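PAN2-PAN3 deadenylation complex catalytic subunit pan2 (Neurospora crassa, PDB 4CZW) is the catalytic subunit of the PAN deadenylation complex and probably shortens mRNA poly(A) tails as a metal-dependent exonuclease releasing 5'-AMP. Local coordinates at residues Arg185-Cys190 against Arg257-Asn262; Cys190-His195 against Thr246-Tyr251. All coordinates share one frame; numbering follows the deposited sequence.

Contact 1: Arg185-Cys190 against Arg257-Asn262. With ZN (zinc ion), chain C.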
ATOM      1  N   ARG A 185      26.492 -11.773  11.591  1.00 73.67           N
ATOM      2  CA  ARG A 185      27.788 -11.496  10.984  1.00 70.72           C
ATOM      3  C   ARG A 185      28.508 -12.808  10.688  1.00 70.69           C
ATOM      4  O   ARG A 185      28.217 -13.834  11.302  1.00 70.33           O
ATOM      5  CB  ARG A 185      28.644 -10.614  11.895  1.00 72.60           C
ATOM      6  CG  ARG A 185      29.072 -11.281  13.191  1.00 78.54           C
ATOM      7  CD  ARG A 185      30.011 -10.390  13.989  1.00 90.21           C
ATOM      8  NE  ARG A 185      30.445 -11.024  15.230  1.00 99.17           N
ATOM      9  CZ  ARG A 185      31.284 -10.468  16.099  1.00105.93           C
ATOM     10  NH1 ARG A 185      31.784  -9.263  15.862  1.00112.18           N
ATOM     11  NH2 ARG A 185      31.624 -11.118  17.204  1.00109.74           N
ATOM     12  N   TYR A 186      29.444 -12.773   9.745  1.00 68.14           N
ATOM     13  CA  TYR A 186      30.177 -13.974   9.363  1.00 66.89           C
ATOM     14  C   TYR A 186      31.487 -14.117  10.128  1.00 68.32           C
ATOM     15  O   TYR A 186      32.295 -13.190  10.176  1.00 68.35           O
ATOM     16  CB  TYR A 186      30.458 -13.976   7.859  1.00 68.68           C
ATOM     17  CG  TYR A 186      29.249 -14.281   7.006  1.00 74.03           C
ATOM     18  CD1 TYR A 186      28.837 -15.590   6.796  1.00 71.51           C
ATOM     19  CD2 TYR A 186      28.524 -13.261   6.406  1.00 74.55           C
ATOM     20  CE1 TYR A 186      27.733 -15.876   6.015  1.00 76.75           C
ATOM     21  CE2 TYR A 186      27.418 -13.537   5.623  1.00 77.68           C
ATOM     22  CZ  TYR A 186      27.028 -14.846   5.431  1.00 84.66           C
ATOM     23  OH  TYR A 186      25.927 -15.125   4.654  1.00 86.35           O
ATOM     24  N   GLN A 187      31.688 -15.286  10.727  1.00 66.15           N
ATOM     25  CA  GLN A 187      32.954 -15.607  11.370  1.00 65.89           C
ATOM     26  C   GLN A 187      33.826 -16.425  10.424  1.00 67.93           C
ATOM     27  O   GLN A 187      33.548 -17.596  10.163  1.00 71.20           O
ATOM     28  CB  GLN A 187      32.729 -16.372  12.675  1.00 61.05           C
ATOM     29  CG  GLN A 187      34.008 -16.907  13.302  1.00 67.90           C
ATOM     30  CD  GLN A 187      33.746 -17.807  14.494  1.00 74.85           C
ATOM     31  OE1 GLN A 187      33.035 -17.433  15.425  1.00 80.99           O
ATOM     32  NE2 GLN A 187      34.320 -19.005  14.467  1.00 74.12           N
ATOM     33  N   ILE A 188      34.876 -15.798   9.908  1.00 56.16           N
ATOM     34  CA  ILE A 188      35.787 -16.460   8.984  1.00 62.35           C
ATOM     35  C   ILE A 188      37.030 -16.959   9.713  1.00 64.75           C
ATOM     36  O   ILE A 188      37.887 -16.171  10.114  1.00 64.88           O
ATOM     37  CB  ILE A 188      36.203 -15.522   7.840  1.00 58.01           C
ATOM     38  CG1 ILE A 188      34.964 -14.961   7.138  1.00 57.94           C
ATOM     39  CG2 ILE A 188      37.100 -16.251   6.853  1.00 52.67           C
ATOM     40  CD1 ILE A 188      35.280 -14.008   6.008  1.00 63.33           C
ATOM     41  N   LYS A 189      37.121 -18.274   9.884  1.00 61.55           N
ATOM     42  CA  LYS A 189      38.232 -18.874  10.611  1.00 67.25           C
ATOM     43  C   LYS A 189      39.177 -19.636   9.689  1.00 61.26           C
ATOM     44  O   LYS A 189      38.748 -20.499   8.922  1.00 62.11           O
ATOM     45  CB  LYS A 189      37.709 -19.809  11.704  1.00 64.75           C
ATOM     46  CG  LYS A 189      38.797 -20.589  12.425  1.00 67.84           C
ATOM     47  CD  LYS A 189      38.213 -21.598  13.402  1.00 66.22           C
ATOM     48  CE  LYS A 189      37.443 -20.912  14.518  1.00 74.99           C
ATOM     49  NZ  LYS A 189      36.921 -21.887  15.516  1.00 83.88           N
ATOM     50  N   CYS A 190      40.463 -19.310   9.763  1.00 55.90           N
ATOM     51  CA  CYS A 190      41.486 -20.071   9.059  1.00 65.68           C
ATOM     52  C   CYS A 190      41.587 -21.459   9.677  1.00 64.70           C
ATOM     53  O   CYS A 190      41.721 -21.593  10.890  1.00 71.14           O
ATOM     54  CB  CYS A 190      42.838 -19.355   9.116  1.00 60.58           C
ATOM     55  SG  CYS A 190      44.225 -20.288   8.413  1.00 66.81           S
ATOM     56  N   ARG A 257      31.168 -19.225   8.959  1.00 68.03           N
ATOM     57  CA  ARG A 257      29.845 -19.518   9.497  1.00 63.69           C
ATOM     58  C   ARG A 257      29.099 -18.235   9.839  1.00 70.35           C
ATOM     59  O   ARG A 257      29.667 -17.308  10.418  1.00 70.25           O
ATOM     60  CB  ARG A 257      29.957 -20.412  10.733  1.00 57.96           C
ATOM     61  CG  ARG A 257      30.909 -21.583  10.559  1.00 72.95           C
ATOM     62  CD  ARG A 257      30.739 -22.611  11.660  1.00 85.72           C
ATOM     63  NE  ARG A 257      31.753 -23.658  11.583  1.00 84.04           N
ATOM     64  CZ  ARG A 257      31.671 -24.825  12.213  1.00 85.28           C
ATOM     65  NH1 ARG A 257      30.615 -25.104  12.963  1.00 89.73           N
ATOM     66  NH2 ARG A 257      32.645 -25.717  12.086  1.00 73.82           N
ATOM     67  N   LYS A 258      27.824 -18.183   9.473  1.00 68.83           N
ATOM     68  CA  LYS A 258      27.000 -17.014   9.751  1.00 65.28           C
ATOM     69  C   LYS A 258      26.510 -17.032  11.194  1.00 62.21           C
ATOM     70  O   LYS A 258      25.577 -17.760  11.535  1.00 71.80           O
ATOM     71  CB  LYS A 258      25.813 -16.948   8.789  1.00 67.74           C
ATOM     72  CG  LYS A 258      25.002 -15.667   8.898  1.00 69.21           C
ATOM     73  CD  LYS A 258      23.964 -15.571   7.792  1.00 65.24           C
ATOM     74  CE  LYS A 258      23.256 -14.225   7.816  1.00 64.96           C
ATOM     75  NZ  LYS A 258      22.294 -14.076   6.688  1.00 66.55           N
ATOM     76  N   ILE A 259      27.149 -16.231  12.040  1.00 66.26           N
ATOM     77  CA  ILE A 259      26.773 -16.141  13.445  1.00 66.19           C
ATOM     78  C   ILE A 259      25.549 -15.249  13.610  1.00 61.98           C
ATOM     79  O   ILE A 259      25.609 -14.047  13.360  1.00 65.61           O
ATOM     80  CB  ILE A 259      27.924 -15.590  14.306  1.00 66.02           C
ATOM     81  CG1 ILE A 259      29.225 -16.337  14.002  1.00 62.35           C
ATOM     82  CG2 ILE A 259      27.577 -15.683  15.783  1.00 56.49           C
ATOM     83  CD1 ILE A 259      29.153 -17.825  14.265  1.00 66.28           C
ATOM     84  N   ILE A 260      24.441 -15.845  14.039  1.00 60.37           N
ATOM     85  CA  ILE A 260      23.173 -15.130  14.135  1.00 58.22           C
ATOM     86  C   ILE A 260      22.903 -14.626  15.551  1.00 58.92           C
ATOM     87  O   ILE A 260      22.903 -15.398  16.509  1.00 56.10           O
ATOM     88  CB  ILE A 260      22.005 -16.025  13.678  1.00 60.01           C
ATOM     89  CG1 ILE A 260      22.244 -16.499  12.241  1.00 64.25           C
ATOM     90  CG2 ILE A 260      20.683 -15.281  13.790  1.00 54.00           C
ATOM     91  CD1 ILE A 260      21.178 -17.427  11.711  1.00 72.43           C
ATOM     92  N   PHE A 261      22.671 -13.322  15.670  1.00 58.77           N
ATOM     93  CA  PHE A 261      22.438 -12.692  16.964  1.00 58.50           C
ATOM     94  C   PHE A 261      20.950 -12.492  17.241  1.00 68.16           C
ATOM     95  O   PHE A 261      20.443 -12.909  18.283  1.00 66.55           O
ATOM     96  CB  PHE A 261      23.166 -11.348  17.037  1.00 62.23           C
ATOM     97  CG  PHE A 261      24.647 -11.448  16.813  1.00 58.04           C
ATOM     98  CD1 PHE A 261      25.386 -12.455  17.413  1.00 59.38           C
ATOM     99  CD2 PHE A 261      25.300 -10.542  15.995  1.00 62.79           C
ATOM    100  CE1 PHE A 261      26.749 -12.550  17.208  1.00 59.93           C
ATOM    101  CE2 PHE A 261      26.663 -10.634  15.784  1.00 66.39           C
ATOM    102  CZ  PHE A 261      27.388 -11.639  16.391  1.00 60.37           C
ATOM    103  N   ASN A 262      20.257 -11.848  16.307  1.00 69.91           N
ATOM    104  CA  ASN A 262      18.832 -11.580  16.467  1.00 60.11           C
ATOM    105  C   ASN A 262      18.014 -11.890  15.220  1.00 62.47           C
ATOM    106  O   ASN A 262      18.496 -11.761  14.095  1.00 62.31           O
ATOM    107  CB  ASN A 262      18.605 -10.121  16.867  1.00 55.81           C
ATOM    108  CG  ASN A 262      18.776  -9.890  18.353  1.00 72.29           C
ATOM    109  OD1 ASN A 262      17.861 -10.134  19.139  1.00 89.96           O
ATOM    110  ND2 ASN A 262      19.951  -9.412  18.748  1.00 78.92           N
TER
HETATM  111 ZN    ZN C3095      45.883 -18.750   8.971  1.00 66.24          ZN
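Two neighbouring antiparallel strands pair here, at the surface of the USP-like domain: 185-190 and 257-262 are parts of strands 183-190 and 250-262, the two inner strands of a four-stranded antiparallel sheet whose outermost strands are 196-201 and 238-245. The short segments run antiparallel with 139° between their directions, a twisted pairing, and the ladder continues toward the zinc with Lys-189 bonded to Asp-255. Arg-185 with Ile-259 and Gln-187 with Arg-257 are hydrogen-bonded pairs; Tyr-186 with Lys-258, between them, is a non-hydrogen-bonded pair. Gln-187 N reaches Arg-257 O at 2.9 Å in the plane of that carbonyl, nearly straight at 169°, whereas Arg-257 N meets Gln-187 O at 3.1 Å from above the carbonyl plane. Arg-185 N to Ile-259 O, at 3.0 Å, and its reciprocal bond complete the set.

The four strands form the fingers of the USP fold, and strand 183-190 ends at Cys-190, whose SG binds the zinc ion. On the Tyr-186 face, the ring, its CG beside the backbone N (chi1 -74°), lies against the fully extended Lys-258 chain: Lys-258 CG sits over one ring face, 4.3 Å from the centroid, in a CH-pi contact. Lys-258 CD passes the phenol OH, and NZ runs on to Thr-203 OG1. An alanine here would remove the ring, and would probably loosen the Lys-258 chain and the packing on Asn-237, Arg-199 and Ala-201.

On the opposite face, Gln-187 CB packs on Ile-259 CG1 at 3.7 Å, the two side chains crossing obliquely. Arg-185 lays CG and CD against the CE2-CZ side of Phe-261; its NE comes to the ring edge, 3.3 Å from Phe-261 CZ, with the guanidinium turned well away from the ring plane. Arg-257 points its own guanidinium to a salt bridge with Asp-255.

Contact 2: Cys190-His195 against Thr246-Tyr251. With ZN (zinc ion), chain C.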
ATOM      1  N   CYS A 190      40.463 -19.310   9.763  1.00 55.90           N
ATOM      2  CA  CYS A 190      41.486 -20.071   9.059  1.00 65.68           C
ATOM      3  C   CYS A 190      41.587 -21.459   9.677  1.00 64.70           C
ATOM      4  O   CYS A 190      41.721 -21.593  10.890  1.00 71.14           O
ATOM      5  CB  CYS A 190      42.838 -19.355   9.116  1.00 60.58           C
ATOM      6  SG  CYS A 190      44.225 -20.288   8.413  1.00 66.81           S
HETATM    7  N   MSE A 191      41.516 -22.492   8.846  1.00 59.46           N
HETATM    8  CA  MSE A 191      41.523 -23.861   9.351  1.00 67.86           C
HETATM    9  C   MSE A 191      42.933 -24.370   9.639  1.00 72.07           C
HETATM   10  O   MSE A 191      43.123 -25.547   9.945  1.00 71.01           O
HETATM   11  CB  MSE A 191      40.821 -24.794   8.362  1.00 57.96           C
HETATM   12  CG  MSE A 191      39.350 -24.473   8.151  1.00 56.67           C
HETATM   13 SE   MSE A 191      38.450 -25.781   7.024  1.00 82.43          SE
HETATM   14  CE  MSE A 191      38.701 -27.359   8.141  1.00 72.07           C
ATOM     15  N   HIS A 192      43.921 -23.484   9.548  1.00 73.93           N
ATOM     16  CA  HIS A 192      45.302 -23.860   9.831  1.00 70.21           C
ATOM     17  C   HIS A 192      45.780 -23.270  11.155  1.00 72.63           C
ATOM     18  O   HIS A 192      46.148 -24.004  12.072  1.00 80.84           O
ATOM     19  CB  HIS A 192      46.227 -23.414   8.697  1.00 68.54           C
ATOM     20  CG  HIS A 192      47.621 -23.950   8.811  1.00 78.64           C
ATOM     21  ND1 HIS A 192      47.924 -25.281   8.626  1.00 83.54           N
ATOM     22  CD2 HIS A 192      48.794 -23.334   9.094  1.00 80.89           C
ATOM     23  CE1 HIS A 192      49.223 -25.463   8.788  1.00 88.64           C
ATOM     24  NE2 HIS A 192      49.773 -24.296   9.073  1.00 82.95           N
ATOM     25  N   CYS A 193      45.774 -21.943  11.253  1.00 71.19           N
ATOM     26  CA  CYS A 193      46.248 -21.261  12.453  1.00 68.55           C
ATOM     27  C   CYS A 193      45.096 -20.829  13.357  1.00 71.38           C
ATOM     28  O   CYS A 193      45.305 -20.127  14.348  1.00 72.34           O
ATOM     29  CB  CYS A 193      47.100 -20.046  12.079  1.00 74.73           C
ATOM     30  SG  CYS A 193      46.205 -18.751  11.198  1.00 61.53           S
ATOM     31  N   GLN A 194      43.885 -21.246  12.998  1.00 72.14           N
ATOM     32  CA  GLN A 194      42.682 -21.003  13.797  1.00 72.69           C
ATOM     33  C   GLN A 194      42.412 -19.519  14.054  1.00 71.63           C
ATOM     34  O   GLN A 194      41.757 -19.162  15.033  1.00 67.71           O
ATOM     35  CB  GLN A 194      42.774 -21.752  15.130  1.00 65.68           C
ATOM     36  CG  GLN A 194      43.177 -23.211  14.989  1.00 72.83           C
ATOM     37  CD  GLN A 194      42.307 -23.964  14.001  1.00 87.43           C
ATOM     38  OE1 GLN A 194      41.082 -23.840  14.013  1.00 80.35           O
ATOM     39  NE2 GLN A 194      42.940 -24.749  13.135  1.00 87.35           N
ATOM     40  N   HIS A 195      42.909 -18.660  13.168  1.00 66.43           N
ATOM     41  CA  HIS A 195      42.686 -17.223  13.290  1.00 61.80           C
ATOM     42  C   HIS A 195      41.300 -16.846  12.780  1.00 71.94           C
ATOM     43  O   HIS A 195      40.862 -17.330  11.737  1.00 71.22           O
ATOM     44  CB  HIS A 195      43.758 -16.444  12.527  1.00 64.69           C
ATOM     45  CG  HIS A 195      43.576 -14.958  12.579  1.00 79.73           C
ATOM     46  ND1 HIS A 195      43.639 -14.241  13.754  1.00 82.90           N
ATOM     47  CD2 HIS A 195      43.330 -14.055  11.600  1.00 73.24           C
ATOM     48  CE1 HIS A 195      43.442 -12.960  13.498  1.00 78.09           C
ATOM     49  NE2 HIS A 195      43.252 -12.820  12.198  1.00 70.18           N
ATOM     50  N   THR A 246      45.936 -13.586   6.726  1.00 70.32           N
ATOM     51  CA  THR A 246      46.945 -12.583   7.043  1.00 73.79           C
ATOM     52  C   THR A 246      47.939 -13.064   8.096  1.00 72.22           C
ATOM     53  O   THR A 246      49.077 -12.595   8.142  1.00 81.55           O
ATOM     54  CB  THR A 246      46.295 -11.276   7.535  1.00 64.37           C
ATOM     55  OG1 THR A 246      45.471 -11.548   8.675  1.00 60.70           O
ATOM     56  CG2 THR A 246      45.442 -10.661   6.437  1.00 59.36           C
ATOM     57  N   LYS A 247      47.515 -14.000   8.939  1.00 70.64           N
ATOM     58  CA  LYS A 247      48.370 -14.477  10.021  1.00 72.13           C
ATOM     59  C   LYS A 247      49.473 -15.400   9.508  1.00 77.45           C
ATOM     60  O   LYS A 247      50.657 -15.105   9.670  1.00 85.35           O
ATOM     61  CB  LYS A 247      47.544 -15.194  11.090  1.00 72.63           C
ATOM     62  CG  LYS A 247      48.323 -15.481  12.365  1.00 79.68           C
ATOM     63  CD  LYS A 247      47.462 -16.154  13.420  1.00 94.26           C
ATOM     64  CE  LYS A 247      48.262 -16.425  14.685  1.00 92.28           C
ATOM     65  NZ  LYS A 247      47.466 -17.158  15.708  1.00 99.82           N
ATOM     66  N   CYS A 248      49.088 -16.513   8.890  1.00 73.70           N
ATOM     67  CA  CYS A 248      50.073 -17.466   8.381  1.00 85.82           C
ATOM     68  C   CYS A 248      50.505 -17.128   6.954  1.00 78.37           C
ATOM     69  O   CYS A 248      51.159 -17.933   6.289  1.00 87.85           O
ATOM     70  CB  CYS A 248      49.530 -18.898   8.455  1.00 85.74           C
ATOM     71  SG  CYS A 248      47.859 -19.138   7.815  1.00 83.55           S
ATOM     72  N   GLN A 249      50.128 -15.936   6.496  1.00 76.30           N
ATOM     73  CA  GLN A 249      50.662 -15.345   5.267  1.00 75.36           C
ATOM     74  C   GLN A 249      50.501 -16.196   4.009  1.00 79.44           C
ATOM     75  O   GLN A 249      51.351 -16.152   3.119  1.00 82.04           O
ATOM     76  CB  GLN A 249      52.146 -15.017   5.460  1.00 80.27           C
ATOM     77  CG  GLN A 249      52.413 -13.853   6.398  1.00 84.87           C
ATOM     78  CD  GLN A 249      52.213 -12.509   5.727  1.00 98.91           C
ATOM     79  OE1 GLN A 249      51.240 -11.805   5.996  1.00 90.34           O
ATOM     80  NE2 GLN A 249      53.141 -12.144   4.849  1.00 98.16           N
ATOM     81  N   ARG A 250      49.419 -16.963   3.926  1.00 74.33           N
ATOM     82  CA  ARG A 250      49.170 -17.779   2.741  1.00 74.05           C
ATOM     83  C   ARG A 250      47.702 -18.158   2.592  1.00 66.18           C
ATOM     84  O   ARG A 250      46.906 -17.993   3.517  1.00 64.68           O
ATOM     85  CB  ARG A 250      50.031 -19.044   2.774  1.00 82.69           C
ATOM     86  CG  ARG A 250      49.772 -19.947   3.965  1.00 83.85           C
ATOM     87  CD  ARG A 250      50.597 -21.220   3.869  1.00108.82           C
ATOM     88  NE  ARG A 250      50.288 -21.975   2.657  1.00123.34           N
ATOM     89  CZ  ARG A 250      50.904 -23.097   2.298  1.00137.26           C
ATOM     90  NH1 ARG A 250      51.869 -23.599   3.057  1.00137.40           N
ATOM     91  NH2 ARG A 250      50.556 -23.717   1.178  1.00146.15           N
ATOM     92  N   TYR A 251      47.353 -18.669   1.414  1.00 58.74           N
ATOM     93  CA  TYR A 251      45.984 -19.080   1.124  1.00 63.08           C
ATOM     94  C   TYR A 251      45.659 -20.412   1.791  1.00 70.04           C
ATOM     95  O   TYR A 251      46.343 -21.412   1.574  1.00 70.18           O
ATOM     96  CB  TYR A 251      45.764 -19.176  -0.387  1.00 57.98           C
ATOM     97  CG  TYR A 251      45.886 -17.850  -1.103  1.00 64.71           C
ATOM     98  CD1 TYR A 251      47.123 -17.374  -1.516  1.00 58.82           C
ATOM     99  CD2 TYR A 251      44.764 -17.075  -1.366  1.00 62.78           C
ATOM    100  CE1 TYR A 251      47.240 -16.161  -2.169  1.00 56.41           C
ATOM    101  CE2 TYR A 251      44.871 -15.862  -2.019  1.00 58.85           C
ATOM    102  CZ  TYR A 251      46.111 -15.410  -2.418  1.00 62.08           C
ATOM    103  OH  TYR A 251      46.223 -14.203  -3.070  1.00 61.87           O
TER
HETATM  104 ZN    ZN C3095      45.883 -18.750   8.971  1.00 66.24          ZN
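Three cysteine side chains converge on one zinc ion, Cys-190 from the end of strand 183-190, Cys-193 from the turn that follows, Cys-248 from the facing turn, and Cys-245 supplies the fourth sulfur. Cys-190 holds SG anti to its backbone N (chi1 174°), extending it from the strand end. Cys-193 and Cys-248 instead both place SG in the crowded position between N and the carbonyl carbon, turning each sulfur inward from its loop. Cys-248 SG lies 2.3 Å from ZN, and the 3.8 Å between Cys-193 SG and Cys-248 SG is the edge expected of tetrahedral coordination.

Each loop is a CxxC turn, a zinc knuckle, and the pair makes the Cys4 zinc ribbon at the tip of the USP fingers. In the first, Cys-190 SG accepts the backbone N-H of His-192 at 3.4 Å and, weakly, that of Cys-193. These donors would be expected to ease the negative charge of a metal-bound thiolate. Cys-190 N also bonds to His-195 O at 2.8 Å, closing the loop at its base. In the second, Gln-249 and Arg-250 form a G1 bulge opposite Cys-245, leading into strand 250-262.

Outside the metal sphere, Lys-247 lies fully extended across the first knuckle. Its CD approaches Cys-193 SG at 3.6 Å and His-195 CB at 3.8 Å, crossing the histidine obliquely, so the aliphatic part of the lysine flanks one zinc-bound sulfur. Near Cys-248, the His-192 ring approaches loosely and obliquely, CD2 being 4.5 Å from Cys-248 SG.

In the fold
Neither contact is core: both lie at the surface of the USP-like domain, contact 2 farther from the centre of the chain, with about 17 Å between the two centres. Both use strand 250-262, and Cys-190, the last residue of strand 183-190, belongs to both. Contact 1 joins the strands along their length by backbone hydrogen bonds, with side chains packed on both faces of the sheet. At the far end contact 2 holds the loops through zinc and sulfur, with the packing besides the metal supplied mainly by Lys-247. Lys-189 bridges the two regions, its CD packing on Gln-194 OE1 at 3.7 Å. The metal thus closes the end of the finger whose shaft the paired strands build.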